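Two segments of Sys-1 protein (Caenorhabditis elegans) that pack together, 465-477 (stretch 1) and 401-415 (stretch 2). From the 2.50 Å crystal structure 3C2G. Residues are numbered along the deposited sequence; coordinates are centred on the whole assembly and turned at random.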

# COMPACT_ATOMS: atom_id res chain seq x y z
N LEU A 465 4.47 13.11 21.12
CA LEU A 465 4.34 13.16 22.57
C LEU A 465 4.96 11.90 23.15
O LEU A 465 5.67 11.96 24.16
CB LEU A 465 2.87 13.28 23.00
CG LEU A 465 2.14 14.55 22.58
CD1 LEU A 465 0.68 14.49 23.03
CD2 LEU A 465 2.83 15.80 23.13
N ARG A 466 4.70 10.78 22.49
CA ARG A 466 5.23 9.50 22.92
C ARG A 466 6.77 9.50 22.89
O ARG A 466 7.41 9.03 23.82
CB ARG A 466 4.67 8.38 22.05
CG ARG A 466 4.18 7.19 22.84
CD ARG A 466 5.25 6.16 23.01
NE ARG A 466 5.06 5.40 24.24
CZ ARG A 466 4.86 4.09 24.28
NH1 ARG A 466 4.79 3.40 23.14
NH2 ARG A 466 4.72 3.47 25.45
N SER A 467 7.34 10.03 21.82
CA SER A 467 8.79 10.14 21.71
C SER A 467 9.41 10.89 22.90
O SER A 467 10.41 10.44 23.44
CB SER A 467 9.18 10.80 20.39
OG SER A 467 9.08 9.86 19.34
N PHE A 468 8.81 12.02 23.28
CA PHE A 468 9.27 12.81 24.40
C PHE A 468 9.13 12.04 25.71
O PHE A 468 10.04 12.03 26.52
CB PHE A 468 8.53 14.14 24.48
CG PHE A 468 9.00 15.14 23.47
CD1 PHE A 468 10.33 15.53 23.43
CD2 PHE A 468 8.10 15.71 22.57
CE1 PHE A 468 10.76 16.47 22.47
CE2 PHE A 468 8.54 16.65 21.61
CZ PHE A 468 9.86 17.02 21.57
N ILE A 469 7.98 11.39 25.88
CA ILE A 469 7.77 10.52 27.03
C ILE A 469 8.92 9.53 27.16
O ILE A 469 9.57 9.47 28.21
CB ILE A 469 6.43 9.78 26.94
CG1 ILE A 469 5.27 10.75 27.14
CG2 ILE A 469 6.36 8.65 27.97
CD1 ILE A 469 3.92 10.22 26.69
N LEU A 470 9.20 8.77 26.11
CA LEU A 470 10.23 7.74 26.16
C LEU A 470 11.65 8.29 26.29
O LEU A 470 12.46 7.74 27.04
CB LEU A 470 10.13 6.82 24.96
CG LEU A 470 8.82 6.04 24.83
CD1 LEU A 470 8.82 5.19 23.55
CD2 LEU A 470 8.54 5.20 26.07
N LEU A 471 11.97 9.35 25.56
CA LEU A 471 13.27 9.99 25.67
C LEU A 471 13.55 10.43 27.11
O LEU A 471 14.62 10.18 27.64
CB LEU A 471 13.41 11.17 24.73
CG LEU A 471 13.76 10.82 23.29
CD1 LEU A 471 13.53 12.02 22.38
CD2 LEU A 471 15.18 10.28 23.14
N LEU A 472 12.56 11.05 27.75
CA LEU A 472 12.75 11.60 29.09
C LEU A 472 12.77 10.52 30.16
O LEU A 472 13.19 10.78 31.27
CB LEU A 472 11.69 12.66 29.42
CG LEU A 472 11.60 13.91 28.53
CD1 LEU A 472 10.42 14.73 28.97
CD2 LEU A 472 12.86 14.78 28.54
N ARG A 473 12.33 9.31 29.83
CA ARG A 473 12.37 8.20 30.78
C ARG A 473 13.60 7.34 30.56
O ARG A 473 13.78 6.33 31.24
CB ARG A 473 11.11 7.36 30.67
CG ARG A 473 9.92 7.95 31.38
CD ARG A 473 8.64 7.27 30.97
NE ARG A 473 8.56 5.91 31.50
CZ ARG A 473 7.75 4.96 31.02
NH1 ARG A 473 6.95 5.22 29.99
NH2 ARG A 473 7.75 3.75 31.59
N THR A 474 14.43 7.74 29.61
CA THR A 474 15.66 7.02 29.28
C THR A 474 16.79 7.57 30.14
O THR A 474 17.14 8.75 30.02
CB THR A 474 15.97 7.18 27.78
OG1 THR A 474 14.94 6.55 27.02
CG2 THR A 474 17.27 6.54 27.43
N PRO A 475 17.37 6.73 31.00
CA PRO A 475 18.33 7.11 32.05
C PRO A 475 19.53 7.92 31.55
O PRO A 475 19.88 8.93 32.17
CB PRO A 475 18.80 5.76 32.61
CG PRO A 475 17.66 4.84 32.35
CD PRO A 475 17.11 5.28 31.01
N PHE A 476 20.16 7.50 30.46
CA PHE A 476 21.35 8.20 29.96
C PHE A 476 21.06 9.47 29.17
O PHE A 476 21.99 10.17 28.78
CB PHE A 476 22.20 7.27 29.10
CG PHE A 476 21.52 6.81 27.85
CD1 PHE A 476 21.54 7.59 26.70
CD2 PHE A 476 20.87 5.58 27.82
CE1 PHE A 476 20.91 7.16 25.54
CE2 PHE A 476 20.24 5.14 26.65
CZ PHE A 476 20.27 5.93 25.52
N VAL A 477 19.79 9.78 28.92
CA VAL A 477 19.49 10.99 28.17
C VAL A 477 19.55 12.21 29.10
O VAL A 477 18.81 12.28 30.07
CB VAL A 477 18.13 10.90 27.42
CG1 VAL A 477 17.72 12.26 26.88
CG2 VAL A 477 18.23 9.91 26.28
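Stretch 2 (401-415) CLRTLNNFLMMWIPT

Stretch 2 comes in as a helix already under way at C401 and is no longer helical by I413, and it runs in broadly the same direction as stretch 1. The helix axes cross at 29° and approach to 9.5 Å. The register advances in step: S467 lies beside N406 (CA to CA 6.0 Å), L470 beside L409 (CA to CA 6.4 Å), and T474 beside I413 (CA to CA 5.4 Å), so the chains stay paired past the helical part.

The polar anchor is a small one. N406 points toward stretch 1 with chi1 m and chi2 near -9°, which brings its OD1 within 2.7 Å of S467 OG; the serine, also m, donates a hydrogen bond to it. This hydrogen bond lies in a buried setting. S467 OG also rests 3.6 Å from L402 CB.

One turn on, leucines take over. L470 and L409 both adopt the m,t rotamer and point toward each other's stretch, and L470 CB meets L409 CD1 at 3.9 Å. L471 starts sideways, but its m,t conformation carries CD2 to 3.9 Å from L409 CD1, so one leucine methyl serves two neighbours. L470 CD2 in turn lies 3.7 Å from both selenomethionine M410 CE and I413 CD1. M410 reaches there by bending, m,m,p, although it is poorly ordered; I413, also starting sideways, gets there with an m,t chain.

Beyond the helices, T474 (m) turns its OG1 back to donate to L470 O at 2.8 Å, satisfying the hydroxyl within its own stretch while leaving OG1 3.8 Å from I413 CG1. The type I turn from T474 to V477 carries P475 CD to 3.5 Å from W412 O. F476, with chi1 p, brings its ring edge to W412, F476 CE2 lying 4.3 Å from W412 CB.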

# COMPACT_ATOMS: atom_id res chain seq x y z
N CYS A 401 9.57 7.74 11.23
CA CYS A 401 10.87 7.78 11.90
C CYS A 401 10.75 7.72 13.42
O CYS A 401 11.42 6.91 14.06
CB CYS A 401 11.68 8.99 11.45
SG CYS A 401 12.24 8.93 9.72
N LEU A 402 9.86 8.53 13.98
CA LEU A 402 9.63 8.57 15.41
C LEU A 402 9.02 7.29 15.95
O LEU A 402 9.30 6.89 17.09
CB LEU A 402 8.75 9.76 15.78
CG LEU A 402 9.28 11.15 15.45
CD1 LEU A 402 8.17 12.13 15.69
CD2 LEU A 402 10.53 11.54 16.26
N ARG A 403 8.18 6.64 15.15
CA ARG A 403 7.65 5.33 15.54
C ARG A 403 8.79 4.30 15.59
O ARG A 403 8.83 3.43 16.46
CB ARG A 403 6.53 4.90 14.59
CG ARG A 403 5.39 4.16 15.26
CD ARG A 403 4.21 3.82 14.31
NE ARG A 403 4.67 3.40 12.98
CZ ARG A 403 4.51 4.12 11.88
NH1 ARG A 403 3.86 5.29 11.94
NH2 ARG A 403 5.00 3.68 10.72
N THR A 404 9.75 4.40 14.68
CA THR A 404 10.90 3.52 14.73
C THR A 404 11.74 3.82 15.97
O THR A 404 12.17 2.89 16.66
CB THR A 404 11.77 3.66 13.48
OG1 THR A 404 10.94 3.51 12.33
CG2 THR A 404 12.88 2.61 13.48
N LEU A 405 11.94 5.11 16.26
CA LEU A 405 12.67 5.53 17.46
C LEU A 405 12.06 4.92 18.70
O LEU A 405 12.77 4.37 19.53
CB LEU A 405 12.72 7.06 17.60
CG LEU A 405 13.48 7.64 18.81
CD1 LEU A 405 14.93 7.22 18.80
CD2 LEU A 405 13.39 9.18 18.88
N ASN A 406 10.74 4.99 18.80
CA ASN A 406 10.00 4.55 19.97
C ASN A 406 10.11 3.05 20.19
O ASN A 406 10.18 2.59 21.33
CB ASN A 406 8.54 5.00 19.90
CG ASN A 406 8.39 6.53 19.91
OD1 ASN A 406 9.35 7.27 20.14
ND2 ASN A 406 7.17 7.00 19.67
N ASN A 407 10.13 2.28 19.10
CA ASN A 407 10.39 0.84 19.18
C ASN A 407 11.78 0.48 19.69
O ASN A 407 11.96 -0.58 20.27
CB ASN A 407 10.10 0.16 17.84
CG ASN A 407 8.62 0.15 17.49
OD1 ASN A 407 7.76 0.27 18.38
ND2 ASN A 407 8.30 0.03 16.20
N PHE A 408 12.75 1.37 19.49
CA PHE A 408 14.09 1.22 20.07
C PHE A 408 14.14 1.54 21.57
O PHE A 408 14.70 0.79 22.35
CB PHE A 408 15.12 2.11 19.37
CG PHE A 408 15.51 1.65 18.01
CD1 PHE A 408 15.95 0.36 17.80
CD2 PHE A 408 15.46 2.53 16.94
CE1 PHE A 408 16.31 -0.06 16.53
CE2 PHE A 408 15.82 2.12 15.67
CZ PHE A 408 16.24 0.82 15.46
N LEU A 409 13.56 2.68 21.95
CA LEU A 409 13.75 3.21 23.30
C LEU A 409 13.21 2.31 24.41
O LEU A 409 13.64 2.41 25.55
CB LEU A 409 13.21 4.64 23.42
CG LEU A 409 13.90 5.71 22.55
CD1 LEU A 409 13.13 7.03 22.51
CD2 LEU A 409 15.34 5.94 22.98
N MSE A 410 12.29 1.42 24.06
CA MSE A 410 11.75 0.44 24.99
C MSE A 410 12.84 -0.37 25.69
O MSE A 410 12.82 -0.51 26.92
CB MSE A 410 10.79 -0.51 24.26
CG MSE A 410 9.75 0.20 23.42
SE MSE A 410 8.10 0.66 24.38
CE MSE A 410 8.77 1.47 26.03
N MSE A 411 13.79 -0.87 24.90
CA MSE A 411 14.95 -1.62 25.40
C MSE A 411 15.54 -1.09 26.70
O MSE A 411 15.88 -1.85 27.59
CB MSE A 411 16.06 -1.63 24.35
CG MSE A 411 15.76 -2.39 23.07
SE MSE A 411 17.13 -2.04 21.69
CE MSE A 411 18.74 -2.61 22.67
N TRP A 412 15.65 0.23 26.80
CA TRP A 412 16.52 0.85 27.79
C TRP A 412 15.81 1.51 28.95
O TRP A 412 16.46 2.08 29.82
CB TRP A 412 17.43 1.86 27.10
CG TRP A 412 18.23 1.26 26.03
CD1 TRP A 412 19.07 0.19 26.15
CD2 TRP A 412 18.27 1.66 24.66
NE1 TRP A 412 19.63 -0.09 24.94
CE2 TRP A 412 19.17 0.79 24.01
CE3 TRP A 412 17.64 2.67 23.92
CZ2 TRP A 412 19.46 0.90 22.65
CZ3 TRP A 412 17.94 2.78 22.58
CH2 TRP A 412 18.83 1.90 21.95
N ILE A 413 14.49 1.44 28.96
CA ILE A 413 13.72 2.01 30.05
C ILE A 413 13.45 0.91 31.07
O ILE A 413 12.94 -0.16 30.71
CB ILE A 413 12.44 2.71 29.55
CG1 ILE A 413 12.83 3.81 28.55
CG2 ILE A 413 11.67 3.32 30.71
CD1 ILE A 413 11.71 4.28 27.67
N PRO A 414 13.82 1.15 32.35
CA PRO A 414 13.69 0.20 33.46
C PRO A 414 12.29 -0.40 33.56
O PRO A 414 11.34 0.30 33.87
CB PRO A 414 13.98 1.06 34.70
CG PRO A 414 13.97 2.49 34.22
CD PRO A 414 14.43 2.41 32.81
N THR A 415 12.19 -1.70 33.27
CA THR A 415 10.95 -2.44 33.44
C THR A 415 11.07 -3.35 34.66
O THR A 415 11.99 -4.18 34.72
CB THR A 415 10.62 -3.28 32.18